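Local atomic coordinates of A putative transcriptional regulator (Rhodococcus sp., PDB entry 2HKU), a protein that probably binds DNA as a transcriptional regulator of the TetR family. Residues Arg22-Phe33 / Tyr59-Val70. Sequence-based numbering, arbitrary orientation.
Sequences RDALFTAATELF and YYGSKERLFVEV
Tyr-60 reaches across to Arg-22 with its hydroxyl, donating from OH to Arg-22 O at 3.0 Å from above the carbonyl plane; the same oxygen also takes the helical bond from Phe-26 N. The Arg-22 side chain starts out anti to the backbone N (chi1 163°) and bends at chi3, which puts one face of the guanidinium against Tyr-60 CE1, the two planes 52° apart, and brings NH2 to Glu-69 OE1 at 3.2 Å. The N-H...O bond of this salt bridge is nearly straight and uses the syn lone pair of a carboxylate almost coplanar with the guanidinium, while Arg-65 NH2 pairs with OE2. Nearer its root, Arg-22 CB sits over the centre of the Tyr-59 ring in a CH-pi contact. Replacing Tyr-60 by an alanine is likely to leave Arg-22 O with the helical bond alone, strip the guanidinium of the CE1 edge it rests against and open a gap beside Leu-66 CD1, which lies over the ring centre. Further along, Phe-26 inserts among Tyr-60, Leu-66, Glu-69 and Val-70, with Val-70 CG2 against its face. Phe-33 receives the edge of Phe-67 T-shaped, and Val-70 CG1 at its rim. A water joins Thr-30 OG1 to Val-70 O. The axes of 22-33 and 63-70 cross at -76° in the TetR-type helix-turn-helix region, which probably binds DNA; Leu-25 and Phe-33 also pack on Ile-45 of helix 42-49, whereas Phe-67 meets helix 108-120.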
ATOM      1  N   ARG A  22      17.367  -4.981 -25.968  1.00 50.72           N
ATOM      2  CA  ARG A  22      17.169  -4.875 -24.513  1.00 48.78           C
ATOM      3  C   ARG A  22      16.519  -3.534 -24.110  1.00 46.83           C
ATOM      4  O   ARG A  22      15.442  -3.534 -23.463  1.00 44.75           O
ATOM      5  CB  ARG A  22      18.427  -5.220 -23.667  1.00 49.26           C
ATOM      6  CG  ARG A  22      18.340  -4.715 -22.192  1.00 49.64           C
ATOM      7  CD  ARG A  22      19.344  -5.338 -21.207  1.00 50.04           C
ATOM      8  NE  ARG A  22      18.776  -6.271 -20.198  1.00 50.76           N
ATOM      9  CZ  ARG A  22      18.028  -5.953 -19.109  1.00 51.42           C
ATOM     10  NH1 ARG A  22      17.661  -4.693 -18.824  1.00 47.64           N
ATOM     11  NH2 ARG A  22      17.618  -6.936 -18.276  1.00 46.53           N
ATOM     12  N   ASP A  23      17.124  -2.408 -24.523  1.00 45.07           N
ATOM     13  CA  ASP A  23      16.587  -1.081 -24.190  1.00 44.32           C
ATOM     14  C   ASP A  23      15.235  -0.756 -24.862  1.00 42.48           C
ATOM     15  O   ASP A  23      14.343  -0.126 -24.233  1.00 41.16           O
ATOM     16  CB  ASP A  23      17.583   0.063 -24.473  1.00 45.57           C
ATOM     17  CG  ASP A  23      18.875  -0.054 -23.683  1.00 49.83           C
ATOM     18  OD1 ASP A  23      18.881  -0.596 -22.545  1.00 53.32           O
ATOM     19  OD2 ASP A  23      19.910   0.433 -24.208  1.00 53.55           O
ATOM     20  N   ALA A  24      15.082  -1.196 -26.118  1.00 40.52           N
ATOM     21  CA  ALA A  24      13.829  -0.978 -26.846  1.00 39.63           C
ATOM     22  C   ALA A  24      12.657  -1.662 -26.106  1.00 37.04           C
ATOM     23  O   ALA A  24      11.596  -1.087 -25.933  1.00 38.02           O
ATOM     24  CB  ALA A  24      13.924  -1.469 -28.334  1.00 39.56           C
ATOM     25  N   LEU A  25      12.884  -2.890 -25.695  1.00 35.63           N
ATOM     26  CA  LEU A  25      11.900  -3.686 -24.922  1.00 34.43           C
ATOM     27  C   LEU A  25      11.524  -3.016 -23.585  1.00 32.77           C
ATOM     28  O   LEU A  25      10.327  -2.805 -23.244  1.00 29.61           O
ATOM     29  CB  LEU A  25      12.459  -5.095 -24.704  1.00 33.84           C
ATOM     30  CG  LEU A  25      12.237  -6.041 -25.877  1.00 35.48           C
ATOM     31  CD1 LEU A  25      12.970  -7.343 -25.598  1.00 37.24           C
ATOM     32  CD2 LEU A  25      10.739  -6.336 -26.068  1.00 38.82           C
ATOM     33  N   PHE A  26      12.575  -2.579 -22.898  1.00 32.51           N
ATOM     34  CA  PHE A  26      12.427  -1.970 -21.601  1.00 32.94           C
ATOM     35  C   PHE A  26      11.583  -0.738 -21.664  1.00 32.43           C
ATOM     36  O   PHE A  26      10.651  -0.575 -20.883  1.00 32.11           O
ATOM     37  CB  PHE A  26      13.777  -1.742 -20.929  1.00 32.73           C
ATOM     38  CG  PHE A  26      13.680  -1.699 -19.397  1.00 35.68           C
ATOM     39  CD1 PHE A  26      13.722  -2.874 -18.658  1.00 37.61           C
ATOM     40  CD2 PHE A  26      13.547  -0.488 -18.710  1.00 37.27           C
ATOM     41  CE1 PHE A  26      13.646  -2.840 -17.273  1.00 39.23           C
ATOM     42  CE2 PHE A  26      13.476  -0.470 -17.308  1.00 34.94           C
ATOM     43  CZ  PHE A  26      13.542  -1.616 -16.617  1.00 33.51           C
ATOM     44  N   THR A  27      11.872   0.139 -22.630  1.00 33.01           N
ATOM     45  CA  THR A  27      11.092   1.351 -22.836  1.00 32.86           C
ATOM     46  C   THR A  27       9.635   1.077 -23.204  1.00 31.28           C
ATOM     47  O   THR A  27       8.768   1.716 -22.686  1.00 31.54           O
ATOM     48  CB  THR A  27      11.793   2.266 -23.931  1.00 33.91           C
ATOM     49  OG1 THR A  27      13.070   2.668 -23.395  1.00 38.91           O
ATOM     50  CG2 THR A  27      10.982   3.507 -24.259  1.00 37.63           C
ATOM     51  N   ALA A  28       9.381   0.159 -24.142  1.00 30.54           N
ATOM     52  CA  ALA A  28       8.039  -0.067 -24.601  1.00 29.95           C
ATOM     53  C   ALA A  28       7.290  -0.642 -23.392  1.00 28.68           C
ATOM     54  O   ALA A  28       6.210  -0.194 -23.054  1.00 28.23           O
ATOM     55  CB  ALA A  28       8.055  -1.059 -25.709  1.00 28.54           C
ATOM     56  N   ALA A  29       7.926  -1.622 -22.750  1.00 28.54           N
ATOM     57  CA  ALA A  29       7.350  -2.273 -21.533  1.00 28.29           C
ATOM     58  C   ALA A  29       7.022  -1.256 -20.509  1.00 27.62           C
ATOM     59  O   ALA A  29       5.914  -1.268 -19.957  1.00 27.20           O
ATOM     60  CB  ALA A  29       8.297  -3.286 -20.961  1.00 26.75           C
ATOM     61  N   THR A  30       7.942  -0.358 -20.230  1.00 26.66           N
ATOM     62  CA  THR A  30       7.718   0.656 -19.258  1.00 26.66           C
ATOM     63  C   THR A  30       6.490   1.486 -19.616  1.00 28.39           C
ATOM     64  O   THR A  30       5.640   1.692 -18.808  1.00 28.06           O
ATOM     65  CB  THR A  30       8.958   1.557 -19.056  1.00 26.01           C
ATOM     66  OG1 THR A  30      10.069   0.822 -18.622  1.00 26.74           O
ATOM     67  CG2 THR A  30       8.706   2.631 -18.105  1.00 26.91           C
ATOM     68  N   GLU A  31       6.390   1.972 -20.831  1.00 29.53           N
ATOM     69  CA  GLU A  31       5.230   2.827 -21.151  1.00 32.16           C
ATOM     70  C   GLU A  31       3.908   2.089 -20.993  1.00 27.81           C
ATOM     71  O   GLU A  31       2.947   2.623 -20.472  1.00 28.01           O
ATOM     72  CB  GLU A  31       5.293   3.351 -22.611  1.00 31.09           C
ATOM     73  CG  GLU A  31       4.406   4.652 -22.698  1.00 39.59           C
ATOM     74  CD  GLU A  31       4.167   5.195 -24.132  1.00 41.47           C
ATOM     75  OE1 GLU A  31       4.802   4.651 -25.101  1.00 50.83           O
ATOM     76  OE2 GLU A  31       3.316   6.144 -24.272  1.00 50.33           O
ATOM     77  N   LEU A  32       3.876   0.889 -21.533  1.00 27.11           N
ATOM     78  CA  LEU A  32       2.618   0.121 -21.658  1.00 28.04           C
ATOM     79  C   LEU A  32       2.165  -0.382 -20.313  1.00 27.19           C
ATOM     80  O   LEU A  32       0.983  -0.295 -20.001  1.00 26.90           O
ATOM     81  CB  LEU A  32       2.781  -1.052 -22.624  1.00 26.72           C
ATOM     82  CG  LEU A  32       2.689  -0.545 -24.084  1.00 31.17           C
ATOM     83  CD1 LEU A  32       3.268  -1.500 -25.028  1.00 28.64           C
ATOM     84  CD2 LEU A  32       1.228  -0.245 -24.513  1.00 34.31           C
ATOM     85  N   PHE A  33       3.115  -0.908 -19.519  1.00 26.90           N
ATOM     86  CA  PHE A  33       2.849  -1.299 -18.103  1.00 27.23           C
ATOM     87  C   PHE A  33       2.413  -0.157 -17.192  1.00 29.34           C
ATOM     88  O   PHE A  33       1.501  -0.320 -16.304  1.00 29.76           O
ATOM     89  CB  PHE A  33       4.097  -2.011 -17.471  1.00 26.07           C
ATOM     90  CG  PHE A  33       4.336  -3.431 -17.993  1.00 26.57           C
ATOM     91  CD1 PHE A  33       3.245  -4.238 -18.420  1.00 27.80           C
ATOM     92  CD2 PHE A  33       5.636  -3.990 -18.033  1.00 26.07           C
ATOM     93  CE1 PHE A  33       3.479  -5.533 -18.896  1.00 28.87           C
ATOM     94  CE2 PHE A  33       5.861  -5.251 -18.504  1.00 25.44           C
ATOM     95  CZ  PHE A  33       4.806  -6.036 -18.922  1.00 27.82           C
ATOM     96  N   TYR A  59      16.392 -11.752 -23.179  1.00 48.68           N
ATOM     97  CA  TYR A  59      16.791 -10.700 -22.256  1.00 47.69           C
ATOM     98  C   TYR A  59      16.188 -10.781 -20.856  1.00 46.45           C
ATOM     99  O   TYR A  59      16.765 -10.203 -19.925  1.00 46.42           O
ATOM    100  CB  TYR A  59      16.590  -9.330 -22.884  1.00 48.56           C
ATOM    101  CG  TYR A  59      17.524  -9.111 -24.001  1.00 50.11           C
ATOM    102  CD1 TYR A  59      18.927  -9.108 -23.782  1.00 54.52           C
ATOM    103  CD2 TYR A  59      17.058  -8.936 -25.300  1.00 53.04           C
ATOM    104  CE1 TYR A  59      19.839  -8.918 -24.840  1.00 51.06           C
ATOM    105  CE2 TYR A  59      17.957  -8.747 -26.370  1.00 53.07           C
ATOM    106  CZ  TYR A  59      19.337  -8.731 -26.120  1.00 52.88           C
ATOM    107  OH  TYR A  59      20.197  -8.543 -27.169  1.00 53.78           O
ATOM    108  N   TYR A  60      15.072 -11.503 -20.680  1.00 44.13           N
ATOM    109  CA  TYR A  60      14.367 -11.450 -19.393  1.00 42.72           C
ATOM    110  C   TYR A  60      13.896 -12.778 -18.860  1.00 42.80           C
ATOM    111  O   TYR A  60      13.503 -12.894 -17.721  1.00 44.06           O
ATOM    112  CB  TYR A  60      13.222 -10.435 -19.449  1.00 41.30           C
ATOM    113  CG  TYR A  60      13.670  -9.053 -19.841  1.00 39.55           C
ATOM    114  CD1 TYR A  60      14.211  -8.164 -18.898  1.00 36.15           C
ATOM    115  CD2 TYR A  60      13.566  -8.618 -21.162  1.00 39.33           C
ATOM    116  CE1 TYR A  60      14.629  -6.860 -19.298  1.00 34.18           C
ATOM    117  CE2 TYR A  60      13.973  -7.346 -21.558  1.00 36.59           C
ATOM    118  CZ  TYR A  60      14.512  -6.468 -20.615  1.00 37.95           C
ATOM    119  OH  TYR A  60      14.936  -5.220 -21.016  1.00 34.90           O
ATOM    120  N   GLY A  61      13.913 -13.816 -19.678  1.00 43.23           N
ATOM    121  CA  GLY A  61      13.558 -15.130 -19.153  1.00 42.68           C
ATOM    122  C   GLY A  61      12.066 -15.340 -19.054  1.00 43.83           C
ATOM    123  O   GLY A  61      11.630 -16.482 -18.989  1.00 45.53           O
ATOM    124  N   SER A  62      11.271 -14.256 -19.044  1.00 41.56           N
ATOM    125  CA  SER A  62       9.833 -14.356 -18.870  1.00 40.65           C
ATOM    126  C   SER A  62       9.191 -12.964 -18.818  1.00 38.92           C
ATOM    127  O   SER A  62       9.869 -11.966 -18.498  1.00 37.72           O
ATOM    128  CB  SER A  62       9.477 -15.130 -17.582  1.00 40.51           C
ATOM    129  OG  SER A  62       9.642 -14.317 -16.421  1.00 41.10           O
ATOM    130  N   LYS A  63       7.880 -12.933 -19.076  1.00 36.28           N
ATOM    131  CA  LYS A  63       7.108 -11.705 -18.981  1.00 35.20           C
ATOM    132  C   LYS A  63       7.160 -11.132 -17.541  1.00 33.61           C
ATOM    133  O   LYS A  63       7.267  -9.934 -17.372  1.00 32.48           O
ATOM    134  CB  LYS A  63       5.655 -11.947 -19.414  1.00 34.08           C
ATOM    135  CG  LYS A  63       4.915 -10.686 -19.778  1.00 36.93           C
ATOM    136  CD  LYS A  63       3.445 -10.983 -19.973  1.00 41.16           C
ATOM    137  CE  LYS A  63       2.596  -9.719 -19.737  1.00 43.82           C
ATOM    138  NZ  LYS A  63       1.151  -9.938 -20.064  1.00 40.78           N
ATOM    139  N   GLU A  64       7.035 -12.017 -16.542  1.00 32.79           N
ATOM    140  CA  GLU A  64       6.904 -11.638 -15.132  1.00 33.88           C
ATOM    141  C   GLU A  64       8.188 -10.947 -14.707  1.00 33.27           C
ATOM    142  O   GLU A  64       8.188  -9.938 -14.021  1.00 31.87           O
ATOM    143  CB  GLU A  64       6.668 -12.913 -14.268  1.00 35.48           C
ATOM    144  CG  GLU A  64       5.270 -13.520 -14.443  1.00 40.84           C
ATOM    145  CD  GLU A  64       5.033 -14.179 -15.836  1.00 43.04           C
ATOM    146  OE1 GLU A  64       5.907 -14.956 -16.277  1.00 47.15           O
ATOM    147  OE2 GLU A  64       3.986 -13.914 -16.502  1.00 44.63           O
ATOM    148  N   ARG A  65       9.304 -11.481 -15.187  1.00 32.16           N
ATOM    149  CA  ARG A  65      10.539 -10.872 -14.889  1.00 33.20           C
ATOM    150  C   ARG A  65      10.741  -9.493 -15.567  1.00 31.69           C
ATOM    151  O   ARG A  65      11.220  -8.569 -14.917  1.00 30.26           O
ATOM    152  CB  ARG A  65      11.693 -11.763 -15.267  1.00 34.84           C
ATOM    153  CG  ARG A  65      12.991 -11.045 -15.021  1.00 38.87           C
ATOM    154  CD  ARG A  65      14.085 -12.088 -14.936  1.00 47.24           C
ATOM    155  NE  ARG A  65      14.649 -12.225 -13.596  1.00 53.56           N
ATOM    156  CZ  ARG A  65      15.668 -11.502 -13.135  1.00 53.51           C
ATOM    157  NH1 ARG A  65      16.117 -11.724 -11.911  1.00 56.65           N
ATOM    158  NH2 ARG A  65      16.234 -10.564 -13.898  1.00 54.03           N
ATOM    159  N   LEU A  66      10.403  -9.372 -16.846  1.00 29.84           N
ATOM    160  CA  LEU A  66      10.286  -7.999 -17.448  1.00 29.03           C
ATOM    161  C   LEU A  66       9.409  -7.023 -16.613  1.00 27.98           C
ATOM    162  O   LEU A  66       9.841  -5.922 -16.343  1.00 27.13           O
ATOM    163  CB  LEU A  66       9.813  -8.033 -18.902  1.00 28.82           C
ATOM    164  CG  LEU A  66       9.702  -6.721 -19.744  1.00 28.37           C
ATOM    165  CD1 LEU A  66      10.956  -5.907 -19.788  1.00 25.79           C
ATOM    166  CD2 LEU A  66       9.234  -7.040 -21.145  1.00 28.78           C
ATOM    167  N   PHE A  67       8.212  -7.471 -16.179  1.00 26.33           N
ATOM    168  CA  PHE A  67       7.299  -6.661 -15.429  1.00 23.30           C
ATOM    169  C   PHE A  67       7.944  -6.224 -14.107  1.00 24.48           C
ATOM    170  O   PHE A  67       7.914  -5.041 -13.776  1.00 20.37           O
ATOM    171  CB  PHE A  67       6.021  -7.450 -15.048  1.00 25.84           C
ATOM    172  CG  PHE A  67       5.004  -6.587 -14.341  1.00 23.89           C
ATOM    173  CD1 PHE A  67       4.281  -5.630 -15.076  1.00 23.33           C
ATOM    174  CD2 PHE A  67       4.877  -6.625 -13.009  1.00 23.79           C
ATOM    175  CE1 PHE A  67       3.368  -4.806 -14.481  1.00 25.68           C
ATOM    176  CE2 PHE A  67       3.927  -5.845 -12.365  1.00 22.13           C
ATOM    177  CZ  PHE A  67       3.182  -4.937 -13.061  1.00 28.83           C
ATOM    178  N   VAL A  68       8.483  -7.187 -13.326  1.00 21.84           N
ATOM    179  CA  VAL A  68       9.087  -6.773 -12.078  1.00 23.69           C
ATOM    180  C   VAL A  68      10.307  -5.828 -12.316  1.00 23.61           C
ATOM    181  O   VAL A  68      10.490  -4.839 -11.579  1.00 22.68           O
ATOM    182  CB  VAL A  68       9.441  -8.043 -11.143  1.00 24.62           C
ATOM    183  CG1 VAL A  68      10.195  -7.588  -9.903  1.00 22.32           C
ATOM    184  CG2 VAL A  68       8.174  -8.774 -10.802  1.00 21.76           C
ATOM    185  N   GLU A  69      11.166  -6.123 -13.299  1.00 24.12           N
ATOM    186  CA  GLU A  69      12.302  -5.228 -13.474  1.00 25.72           C
ATOM    187  C   GLU A  69      11.815  -3.825 -13.838  1.00 24.47           C
ATOM    188  O   GLU A  69      12.300  -2.837 -13.288  1.00 25.45           O
ATOM    189  CB  GLU A  69      13.241  -5.695 -14.576  1.00 25.15           C
ATOM    190  CG  GLU A  69      14.121  -6.801 -14.119  1.00 29.25           C
ATOM    191  CD  GLU A  69      15.154  -7.129 -15.140  1.00 30.80           C
ATOM    192  OE1 GLU A  69      15.513  -6.273 -15.995  1.00 29.91           O
ATOM    193  OE2 GLU A  69      15.584  -8.254 -15.070  1.00 32.00           O
ATOM    194  N   VAL A  70      10.861  -3.748 -14.767  1.00 24.26           N
ATOM    195  CA  VAL A  70      10.259  -2.456 -15.155  1.00 24.19           C
ATOM    196  C   VAL A  70       9.698  -1.705 -13.941  1.00 23.66           C
ATOM    197  O   VAL A  70       9.856  -0.431 -13.821  1.00 22.22           O
ATOM    198  CB  VAL A  70       9.148  -2.694 -16.255  1.00 24.01           C
ATOM    199  CG1 VAL A  70       8.193  -1.540 -16.383  1.00 25.00           C
ATOM    200  CG2 VAL A  70       9.781  -3.078 -17.616  1.00 28.06           C
TER
HETATM  201  O   HOH W   1      10.698   1.108 -15.780  1.00 22.42           O